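RND efflux system, outer membrane lipoprotein, NodT family (Burkholderia mallei, PDB 6U94) probably serves as the outer membrane channel component of a tripartite RND efflux pump, a lipoprotein of the outer membrane factor family that helps export substrates from the cell. Local coordinates at residues A[55-66]-A[163-174]; A[336-344]-A[353-364]. All blocks are in the same frame, centred on the assembly; numbering follows the deposited sequence.

Interaction 1 (A[55-66]-A[163-174]); sequences DAQLQQLVALAL and HISLVAEVANTY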
loop_
_atom_site.group_PDB
_atom_site.type_symbol
_atom_site.label_atom_id
_atom_site.label_comp_id
_atom_site.label_asym_id
_atom_site.label_seq_id
_atom_site.Cartn_x
_atom_site.Cartn_y
_atom_site.Cartn_z
ATOM N N ASP A 55 13.636 7.743 -3.804
ATOM C CA ASP A 55 14.866 6.986 -3.601
ATOM C C ASP A 55 15.511 6.647 -4.940
ATOM O O ASP A 55 14.845 6.160 -5.860
ATOM C CB ASP A 55 14.579 5.712 -2.809
ATOM C CG ASP A 55 15.838 4.962 -2.436
ATOM O OD1 ASP A 55 16.693 5.548 -1.738
ATOM O OD2 ASP A 55 15.972 3.787 -2.835
ATOM N N ALA A 56 16.819 6.906 -5.042
ATOM C CA ALA A 56 17.522 6.697 -6.303
ATOM C C ALA A 56 17.504 5.230 -6.712
ATOM O O ALA A 56 17.285 4.908 -7.885
ATOM C CB ALA A 56 18.961 7.206 -6.189
ATOM N N GLN A 57 17.737 4.324 -5.759
ATOM C CA GLN A 57 17.710 2.900 -6.080
ATOM C C GLN A 57 16.320 2.465 -6.526
ATOM O O GLN A 57 16.177 1.704 -7.492
ATOM C CB GLN A 57 18.168 2.078 -4.875
ATOM C CG GLN A 57 18.234 0.587 -5.143
ATOM C CD GLN A 57 19.158 0.247 -6.299
ATOM O OE1 GLN A 57 20.373 0.428 -6.212
ATOM N NE2 GLN A 57 18.584 -0.242 -7.394
ATOM N N LEU A 58 15.281 2.942 -5.835
ATOM C CA LEU A 58 13.914 2.629 -6.239
ATOM C C LEU A 58 13.617 3.168 -7.634
ATOM O O LEU A 58 12.959 2.499 -8.440
ATOM C CB LEU A 58 12.926 3.191 -5.218
ATOM C CG LEU A 58 11.443 3.045 -5.573
ATOM C CD1 LEU A 58 11.076 1.585 -5.768
ATOM C CD2 LEU A 58 10.572 3.676 -4.507
ATOM N N GLN A 59 14.103 4.375 -7.938
ATOM C CA GLN A 59 13.910 4.933 -9.272
ATOM C C GLN A 59 14.562 4.060 -10.334
ATOM O O GLN A 59 14.038 3.925 -11.447
ATOM C CB GLN A 59 14.472 6.355 -9.337
ATOM C CG GLN A 59 13.617 7.406 -8.656
ATOM C CD GLN A 59 14.043 8.818 -9.018
ATOM O OE1 GLN A 59 15.117 9.028 -9.583
ATOM N NE2 GLN A 59 13.197 9.793 -8.704
ATOM N N GLN A 60 15.709 3.460 -10.012
ATOM C CA GLN A 60 16.396 2.607 -10.977
ATOM C C GLN A 60 15.586 1.352 -11.278
ATOM O O GLN A 60 15.492 0.930 -12.437
ATOM C CB GLN A 60 17.783 2.239 -10.454
ATOM C CG GLN A 60 18.564 1.302 -11.359
ATOM C CD GLN A 60 19.950 0.995 -10.826
ATOM O OE1 GLN A 60 20.330 1.454 -9.747
ATOM N NE2 GLN A 60 20.717 0.219 -11.583
ATOM N N LEU A 61 14.986 0.748 -10.250
ATOM C CA LEU A 61 14.221 -0.478 -10.450
ATOM C C LEU A 61 12.993 -0.231 -11.318
ATOM O O LEU A 61 12.676 -1.037 -12.202
ATOM C CB LEU A 61 13.816 -1.062 -9.097
ATOM C CG LEU A 61 14.981 -1.536 -8.230
ATOM C CD1 LEU A 61 14.585 -1.539 -6.765
ATOM C CD2 LEU A 61 15.440 -2.919 -8.671
ATOM N N VAL A 62 12.286 0.876 -11.078
ATOM C CA VAL A 62 11.089 1.185 -11.855
ATOM C C VAL A 62 11.447 1.435 -13.315
ATOM O O VAL A 62 10.746 0.982 -14.229
ATOM C CB VAL A 62 10.352 2.385 -11.232
ATOM C CG1 VAL A 62 9.281 2.909 -12.173
ATOM C CG2 VAL A 62 9.737 1.982 -9.908
ATOM N N ALA A 63 12.550 2.148 -13.557
ATOM C CA ALA A 63 12.961 2.423 -14.929
ATOM C C ALA A 63 13.277 1.136 -15.679
ATOM O O ALA A 63 12.962 1.009 -16.868
ATOM C CB ALA A 63 14.165 3.364 -14.936
ATOM N N LEU A 64 13.898 0.167 -15.001
ATOM C CA LEU A 64 14.197 -1.104 -15.651
ATOM C C LEU A 64 12.924 -1.896 -15.916
ATOM O O LEU A 64 12.806 -2.567 -16.949
ATOM C CB LEU A 64 15.171 -1.919 -14.799
ATOM C CG LEU A 64 16.529 -1.284 -14.488
ATOM C CD1 LEU A 64 17.475 -2.305 -13.864
ATOM C CD2 LEU A 64 17.143 -0.657 -15.733
ATOM N N ALA A 65 11.959 -1.831 -14.996
ATOM C CA ALA A 65 10.690 -2.515 -15.213
ATOM C C ALA A 65 9.942 -1.922 -16.400
ATOM O O ALA A 65 9.322 -2.654 -17.181
ATOM C CB ALA A 65 9.834 -2.447 -13.947
ATOM N N LEU A 66 9.991 -0.597 -16.554
ATOM C CA LEU A 66 9.339 0.037 -17.695
ATOM C C LEU A 66 10.104 -0.223 -18.990
ATOM O O LEU A 66 9.494 -0.465 -20.037
ATOM C CB LEU A 66 9.194 1.537 -17.450
ATOM C CG LEU A 66 8.114 1.958 -16.458
ATOM C CD1 LEU A 66 8.069 3.472 -16.320
ATOM C CD2 LEU A 66 6.761 1.415 -16.891
ATOM N N HIS A 163 0.912 0.305 -16.683
ATOM C CA HIS A 163 2.074 1.059 -16.217
ATOM C C HIS A 163 1.916 1.472 -14.756
ATOM O O HIS A 163 2.861 1.366 -13.964
ATOM C CB HIS A 163 2.286 2.295 -17.092
ATOM C CG HIS A 163 2.873 1.997 -18.436
ATOM N ND1 HIS A 163 3.183 0.718 -18.849
ATOM C CD2 HIS A 163 3.216 2.816 -19.458
ATOM C CE1 HIS A 163 3.688 0.762 -20.069
ATOM N NE2 HIS A 163 3.719 2.024 -20.460
ATOM N N ILE A 164 0.728 1.951 -14.385
ATOM C CA ILE A 164 0.486 2.368 -13.008
ATOM C C ILE A 164 0.645 1.184 -12.061
ATOM O O ILE A 164 1.292 1.288 -11.012
ATOM C CB ILE A 164 -0.905 3.017 -12.889
ATOM C CG1 ILE A 164 -0.891 4.426 -13.483
ATOM C CG2 ILE A 164 -1.363 3.048 -11.453
ATOM C CD1 ILE A 164 -2.212 5.155 -13.341
ATOM N N SER A 165 0.067 0.036 -12.426
ATOM C CA SER A 165 0.211 -1.162 -11.604
ATOM C C SER A 165 1.670 -1.580 -11.492
ATOM O O SER A 165 2.153 -1.899 -10.398
ATOM C CB SER A 165 -0.621 -2.309 -12.182
ATOM O OG SER A 165 -1.986 -1.955 -12.310
ATOM N N LEU A 166 2.390 -1.572 -12.615
ATOM C CA LEU A 166 3.777 -2.023 -12.613
ATOM C C LEU A 166 4.653 -1.104 -11.771
ATOM O O LEU A 166 5.459 -1.573 -10.960
ATOM C CB LEU A 166 4.299 -2.106 -14.047
ATOM C CG LEU A 166 5.702 -2.677 -14.250
ATOM C CD1 LEU A 166 5.797 -4.082 -13.681
ATOM C CD2 LEU A 166 6.055 -2.678 -15.737
ATOM N N VAL A 167 4.510 0.211 -11.956
ATOM C CA VAL A 167 5.284 1.171 -11.169
ATOM C C VAL A 167 5.015 0.973 -9.684
ATOM O O VAL A 167 5.939 0.931 -8.865
ATOM C CB VAL A 167 4.963 2.610 -11.610
ATOM C CG1 VAL A 167 5.452 3.614 -10.575
ATOM C CG2 VAL A 167 5.580 2.902 -12.971
ATOM N N ALA A 168 3.739 0.836 -9.320
ATOM C CA ALA A 168 3.378 0.712 -7.914
ATOM C C ALA A 168 3.833 -0.621 -7.335
ATOM O O ALA A 168 4.300 -0.678 -6.191
ATOM C CB ALA A 168 1.872 0.878 -7.752
ATOM N N GLU A 169 3.704 -1.703 -8.105
ATOM C CA GLU A 169 4.065 -3.016 -7.585
ATOM C C GLU A 169 5.569 -3.147 -7.387
ATOM O O GLU A 169 6.013 -3.836 -6.462
ATOM C CB GLU A 169 3.552 -4.114 -8.516
ATOM C CG GLU A 169 3.364 -5.456 -7.827
ATOM C CD GLU A 169 2.305 -5.408 -6.737
ATOM O OE1 GLU A 169 1.155 -5.021 -7.033
ATOM O OE2 GLU A 169 2.622 -5.752 -5.580
ATOM N N VAL A 170 6.368 -2.497 -8.237
ATOM C CA VAL A 170 7.812 -2.476 -8.022
ATOM C C VAL A 170 8.145 -1.731 -6.736
ATOM O O VAL A 170 9.013 -2.153 -5.962
ATOM C CB VAL A 170 8.527 -1.852 -9.236
ATOM C CG1 VAL A 170 10.000 -1.631 -8.932
ATOM C CG2 VAL A 170 8.361 -2.737 -10.466
ATOM N N ALA A 171 7.453 -0.617 -6.483
ATOM C CA ALA A 171 7.733 0.179 -5.291
ATOM C C ALA A 171 7.330 -0.568 -4.025
ATOM O O ALA A 171 8.090 -0.615 -3.052
ATOM C CB ALA A 171 7.013 1.525 -5.373
ATOM N N ASN A 172 6.133 -1.161 -4.020
ATOM C CA ASN A 172 5.681 -1.873 -2.831
ATOM C C ASN A 172 6.530 -3.105 -2.555
ATOM O O ASN A 172 6.668 -3.512 -1.396
ATOM C CB ASN A 172 4.213 -2.268 -2.973
ATOM C CG ASN A 172 3.636 -2.838 -1.689
ATOM O OD1 ASN A 172 3.331 -2.096 -0.753
ATOM N ND2 ASN A 172 3.480 -4.155 -1.637
ATOM N N THR A 173 7.106 -3.709 -3.596
ATOM C CA THR A 173 7.936 -4.893 -3.398
ATOM C C THR A 173 9.310 -4.530 -2.844
ATOM O O THR A 173 9.832 -5.230 -1.969
ATOM C CB THR A 173 8.074 -5.664 -4.711
ATOM O OG1 THR A 173 6.772 -6.023 -5.182
ATOM C CG2 THR A 173 8.886 -6.930 -4.512
ATOM N N TYR A 174 9.911 -3.448 -3.345
ATOM C CA TYR A 174 11.209 -3.025 -2.828
ATOM C C TYR A 174 11.080 -2.457 -1.421
ATOM O O TYR A 174 11.960 -2.667 -0.578
ATOM C CB TYR A 174 11.839 -2.000 -3.770
ATOM C CG TYR A 174 13.175 -1.462 -3.304
ATOM C CD1 TYR A 174 14.305 -2.268 -3.291
ATOM C CD2 TYR A 174 13.309 -0.141 -2.891
ATOM C CE1 TYR A 174 15.531 -1.778 -2.873
ATOM C CE2 TYR A 174 14.529 0.358 -2.469
ATOM C CZ TYR A 174 15.637 -0.464 -2.462
ATOM O OH TYR A 174 16.851 0.032 -2.044
#
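Tyr174 and Leu61 open one end of this antiparallel helix pair: the Leu61 methyl CD1 sits over one face of the phenol ring, 3.9 Å from its centroid and displaced toward the rim, in a CH-pi contact. The ring reaches across because Tyr174 CG lies anti to its backbone N (chi1 178°), and it lies across the first turn of helix 56-67, crossing Leu61 and Gln57 at about a right angle. Leu58 CD1 meets the same ring obliquely and also rests on the backbone of helix 156-203, 3.7 Å from Ala171 CA. Farther out, Gln57 CG is 3.4 Å from Tyr174 OH; that hydroxyl is buried here with no hydrogen-bond partner in the model. Asp55 caps the helix at its start, OD2 accepting from Leu58 N from above the carboxylate plane, while OD1 is held by a salt bridge to Arg264.

In the middle the packing is branched aliphatic carbon. Val170 points at helix 56-67 and parts its two methyls: CG1 lies 3.8 Å from Val62 CG2, and CG2 lies 3.8 Å from Ala65 CB. The other Val62 methyl, CG1, meets Val167 CG2, so Val62 and Val170 each use both branches. Leu166 lays CD2 against the carbonyl oxygen of Ala65. At the far end Leu66 CD2 stands 4.3 Å from the centroid of the His163 ring, over its face, a second CH-pi contact.

The axes of 56-66 and 163-174 approach to 9.4 Å, their directions 141° apart. Leu246 of helix 211-247 packs on Leu166 and Val170, Tyr452 of helix 421-454 touches Val167, and Val255 of the short helix 253-256 adjoins Gln57 and Leu61, which sets the pair within the helical bundle of the outer membrane efflux fold.

Interaction 2 (A[336-344]-A[353-364]); sequences VPQLTLPIF and LDLATVRRDINV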
loop_
_atom_site.group_PDB
_atom_site.type_symbol
_atom_site.label_atom_id
_atom_site.label_comp_id
_atom_site.label_asym_id
_atom_site.label_seq_id
_atom_site.Cartn_x
_atom_site.Cartn_y
_atom_site.Cartn_z
ATOM N N VAL A 336 -23.761 17.508 -5.280
ATOM C CA VAL A 336 -25.041 17.786 -5.925
ATOM C C VAL A 336 -24.846 17.901 -7.434
ATOM O O VAL A 336 -24.339 18.921 -7.922
ATOM C CB VAL A 336 -25.682 19.059 -5.354
ATOM C CG1 VAL A 336 -27.007 19.352 -6.060
ATOM C CG2 VAL A 336 -25.887 18.915 -3.852
ATOM N N PRO A 337 -25.221 16.886 -8.207
ATOM C CA PRO A 337 -25.208 17.042 -9.667
ATOM C C PRO A 337 -26.308 17.984 -10.134
ATOM O O PRO A 337 -27.423 17.980 -9.608
ATOM C CB PRO A 337 -25.430 15.615 -10.179
ATOM C CG PRO A 337 -26.101 14.907 -9.054
ATOM C CD PRO A 337 -25.551 15.512 -7.795
ATOM N N GLN A 338 -25.974 18.805 -11.127
ATOM C CA GLN A 338 -26.916 19.738 -11.725
ATOM C C GLN A 338 -26.649 19.824 -13.221
ATOM O O GLN A 338 -25.493 19.821 -13.656
ATOM C CB GLN A 338 -26.806 21.129 -11.092
ATOM C CG GLN A 338 -27.846 22.124 -11.581
ATOM C CD GLN A 338 -27.550 23.546 -11.139
ATOM O OE1 GLN A 338 -26.405 24.000 -11.185
ATOM N NE2 GLN A 338 -28.583 24.255 -10.705
ATOM N N LEU A 339 -27.719 19.911 -14.004
ATOM C CA LEU A 339 -27.616 19.974 -15.457
ATOM C C LEU A 339 -27.717 21.429 -15.900
ATOM O O LEU A 339 -28.781 22.049 -15.792
ATOM C CB LEU A 339 -28.694 19.116 -16.113
ATOM C CG LEU A 339 -28.585 17.617 -15.833
ATOM C CD1 LEU A 339 -29.768 16.881 -16.423
ATOM C CD2 LEU A 339 -27.281 17.063 -16.381
ATOM N N THR A 340 -26.601 21.974 -16.384
ATOM C CA THR A 340 -26.559 23.305 -16.967
ATOM C C THR A 340 -26.135 23.300 -18.425
ATOM O O THR A 340 -26.426 24.261 -19.144
ATOM C CB THR A 340 -25.594 24.209 -16.185
ATOM O OG1 THR A 340 -24.252 23.741 -16.373
ATOM C CG2 THR A 340 -25.933 24.193 -14.698
ATOM N N LEU A 341 -25.451 22.262 -18.876
ATOM C CA LEU A 341 -25.117 22.095 -20.265
ATOM C C LEU A 341 -25.738 20.807 -20.777
ATOM O O LEU A 341 -25.721 19.792 -20.070
ATOM C CB LEU A 341 -23.601 22.048 -20.460
ATOM C CG LEU A 341 -22.850 23.366 -20.336
ATOM C CD1 LEU A 341 -21.384 23.109 -20.037
ATOM C CD2 LEU A 341 -23.016 24.124 -21.634
ATOM N N PRO A 342 -26.316 20.817 -21.976
ATOM C CA PRO A 342 -26.875 19.577 -22.527
ATOM C C PRO A 342 -25.782 18.539 -22.724
ATOM O O PRO A 342 -24.757 18.797 -23.360
ATOM C CB PRO A 342 -27.484 20.022 -23.864
ATOM C CG PRO A 342 -27.690 21.498 -23.713
ATOM C CD PRO A 342 -26.564 21.975 -22.850
ATOM N N ILE A 343 -26.003 17.354 -22.161
ATOM C CA ILE A 343 -25.021 16.291 -22.327
ATOM C C ILE A 343 -25.104 15.702 -23.728
ATOM O O ILE A 343 -24.081 15.319 -24.308
ATOM C CB ILE A 343 -25.210 15.228 -21.231
ATOM C CG1 ILE A 343 -24.831 15.824 -19.872
ATOM C CG2 ILE A 343 -24.383 13.992 -21.522
ATOM C CD1 ILE A 343 -25.032 14.882 -18.703
ATOM N N PHE A 344 -26.296 15.650 -24.309
ATOM C CA PHE A 344 -26.499 15.070 -25.626
ATOM C C PHE A 344 -26.933 16.138 -26.621
ATOM O O PHE A 344 -27.735 17.020 -26.294
ATOM C CB PHE A 344 -27.543 13.956 -25.577
ATOM C CG PHE A 344 -27.133 12.786 -24.740
ATOM C CD1 PHE A 344 -26.248 11.842 -25.232
ATOM C CD2 PHE A 344 -27.627 12.632 -23.454
ATOM C CE1 PHE A 344 -25.864 10.760 -24.459
ATOM C CE2 PHE A 344 -27.248 11.555 -22.677
ATOM C CZ PHE A 344 -26.367 10.616 -23.182
ATOM N N LEU A 353 -32.219 18.533 -19.564
ATOM C CA LEU A 353 -32.106 19.248 -18.301
ATOM C C LEU A 353 -32.775 18.516 -17.146
ATOM O O LEU A 353 -32.933 19.094 -16.066
ATOM C CB LEU A 353 -32.684 20.658 -18.444
ATOM C CG LEU A 353 -32.115 21.497 -19.590
ATOM C CD1 LEU A 353 -32.599 22.934 -19.485
ATOM C CD2 LEU A 353 -30.590 21.434 -19.627
ATOM N N ASP A 354 -33.170 17.260 -17.343
ATOM C CA ASP A 354 -33.755 16.437 -16.292
ATOM C C ASP A 354 -32.771 15.330 -15.944
ATOM O O ASP A 354 -32.435 14.504 -16.800
ATOM C CB ASP A 354 -35.096 15.846 -16.728
ATOM C CG ASP A 354 -35.843 15.197 -15.580
ATOM O OD1 ASP A 354 -36.545 15.921 -14.844
ATOM O OD2 ASP A 354 -35.719 13.967 -15.401
ATOM N N LEU A 355 -32.303 15.323 -14.694
ATOM C CA LEU A 355 -31.306 14.341 -14.278
ATOM C C LEU A 355 -31.828 12.917 -14.417
ATOM O O LEU A 355 -31.097 12.021 -14.852
ATOM C CB LEU A 355 -30.871 14.616 -12.839
ATOM C CG LEU A 355 -29.790 15.681 -12.658
ATOM C CD1 LEU A 355 -29.728 16.131 -11.209
ATOM C CD2 LEU A 355 -28.445 15.132 -13.108
ATOM N N ALA A 356 -33.095 12.690 -14.058
ATOM C CA ALA A 356 -33.637 11.335 -14.075
ATOM C C ALA A 356 -33.607 10.738 -15.475
ATOM O O ALA A 356 -33.273 9.560 -15.650
ATOM C CB ALA A 356 -35.060 11.332 -13.519
ATOM N N THR A 357 -33.939 11.539 -16.490
ATOM C CA THR A 357 -33.969 11.022 -17.854
ATOM C C THR A 357 -32.562 10.815 -18.400
ATOM O O THR A 357 -32.315 9.862 -19.146
ATOM C CB THR A 357 -34.765 11.962 -18.763
ATOM O OG1 THR A 357 -34.051 13.193 -18.927
ATOM C CG2 THR A 357 -36.121 12.264 -18.162
ATOM N N VAL A 358 -31.627 11.698 -18.041
ATOM C CA VAL A 358 -30.252 11.552 -18.506
ATOM C C VAL A 358 -29.585 10.347 -17.847
ATOM O O VAL A 358 -28.678 9.734 -18.425
ATOM C CB VAL A 358 -29.471 12.857 -18.252
ATOM C CG1 VAL A 358 -28.022 12.717 -18.667
ATOM C CG2 VAL A 358 -30.115 14.011 -19.005
ATOM N N ARG A 359 -30.025 9.972 -16.646
ATOM C CA ARG A 359 -29.445 8.814 -15.980
ATOM C C ARG A 359 -29.903 7.495 -16.587
ATOM O O ARG A 359 -29.282 6.460 -16.322
ATOM C CB ARG A 359 -29.773 8.836 -14.486
ATOM C CG ARG A 359 -29.022 9.898 -13.706
ATOM C CD ARG A 359 -28.919 9.521 -12.237
ATOM N NE ARG A 359 -28.221 10.541 -11.461
ATOM C CZ ARG A 359 -28.834 11.463 -10.728
ATOM N NH1 ARG A 359 -30.159 11.485 -10.663
ATOM N NH2 ARG A 359 -28.124 12.357 -10.055
ATOM N N ARG A 360 -30.971 7.502 -17.390
ATOM C CA ARG A 360 -31.387 6.279 -18.065
ATOM C C ARG A 360 -30.440 5.878 -19.186
ATOM O O ARG A 360 -30.522 4.742 -19.666
ATOM C CB ARG A 360 -32.807 6.427 -18.606
ATOM C CG ARG A 360 -33.879 6.188 -17.557
ATOM C CD ARG A 360 -35.255 6.012 -18.180
ATOM N NE ARG A 360 -35.899 7.286 -18.483
ATOM C CZ ARG A 360 -36.550 8.022 -17.587
ATOM N NH1 ARG A 360 -36.638 7.615 -16.327
ATOM N NH2 ARG A 360 -37.113 9.167 -17.947
ATOM N N ASP A 361 -29.552 6.772 -19.614
ATOM C CA ASP A 361 -28.494 6.401 -20.541
ATOM C C ASP A 361 -27.403 5.656 -19.783
ATOM O O ASP A 361 -26.960 6.099 -18.718
ATOM C CB ASP A 361 -27.926 7.640 -21.236
ATOM C CG ASP A 361 -26.757 7.316 -22.148
ATOM O OD1 ASP A 361 -25.628 7.164 -21.640
ATOM O OD2 ASP A 361 -26.969 7.197 -23.374
ATOM N N ILE A 362 -26.974 4.519 -20.334
ATOM C CA ILE A 362 -26.057 3.642 -19.615
ATOM C C ILE A 362 -24.675 4.269 -19.496
ATOM O O ILE A 362 -23.975 4.059 -18.496
ATOM C CB ILE A 362 -26.003 2.267 -20.305
ATOM C CG1 ILE A 362 -27.410 1.674 -20.399
ATOM C CG2 ILE A 362 -25.076 1.320 -19.558
ATOM C CD1 ILE A 362 -28.157 1.647 -19.077
ATOM N N ASN A 363 -24.258 5.052 -20.492
ATOM C CA ASN A 363 -22.931 5.653 -20.446
ATOM C C ASN A 363 -22.870 6.855 -19.512
ATOM O O ASN A 363 -21.795 7.169 -18.990
ATOM C CB ASN A 363 -22.482 6.056 -21.851
ATOM C CG ASN A 363 -22.401 4.876 -22.792
ATOM O OD1 ASN A 363 -21.536 4.011 -22.649
ATOM N ND2 ASN A 363 -23.305 4.833 -23.765
ATOM N N VAL A 364 -23.995 7.536 -19.289
ATOM C CA VAL A 364 -24.013 8.635 -18.330
ATOM C C VAL A 364 -24.064 8.102 -16.904
ATOM O O VAL A 364 -23.339 8.580 -16.022
ATOM C CB VAL A 364 -25.193 9.581 -18.622
ATOM C CG1 VAL A 364 -25.249 10.683 -17.587
ATOM C CG2 VAL A 364 -25.075 10.170 -20.021
#
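A non-regular loop, 336-344, folds back over the short helix 355-359 and the start of the long helix 362-415, and apolar side chains make the join. Leu339 does the most, its CD1 lying 3.4 Å from Leu355 N, against the backbone that enters the helix, while its CG meets Leu355 CD2 at 3.7 Å. Leu355 sends its other methyl, CD1, to the carbonyl oxygen of Pro337. Beside it Pro337 CG comes to the edge of the Arg359 guanidinium, near its plane and 3.4 Å from NH2; the NE of that arginine is paired with Glu368.

Val358 splits its branches between Ile343 CD1, 3.7 Å from CG1, and Leu339 CD1, which meets CG2. The Phe344 ring extends to the helix junction, where CZ lies 3.4 Å from Val364 CG2 and 3.5 Å from Asp361 OD2. Phe344 and Asp361 meet obliquely, with ring and carboxylate planes 52° apart. Asp361 caps helix 362-415, OD1 accepting from Val364 N through its anti lone pair.

Phe306 of helix 299-306 touches Ile343 and Val364, and Leu292 of helix 283-294 also packs on Val364.

Interaction 1 is the buried one, about 13 Å from the centre of the chain to its own centre, whereas interaction 2 lies about 36 Å out and is only partly buried. Their centres are 41 Å apart, and they share no helix: 55-66 and 163-174 belong to the first outer membrane efflux protein region of the chain, 336-344 and 353-364 to the second. Neither has a hydrogen bond between its segments; interaction 1 has one aspartate N-cap, interaction 2 has two. Both set a carboxylate beside an aromatic ring. Two regular helices meet in interaction 1 through leucines, valines, alanines and two ring faces, while interaction 2 fits an irregular loop with a proline against a short helix and the start of a long one, and adds a guanidinium beside apolar carbon.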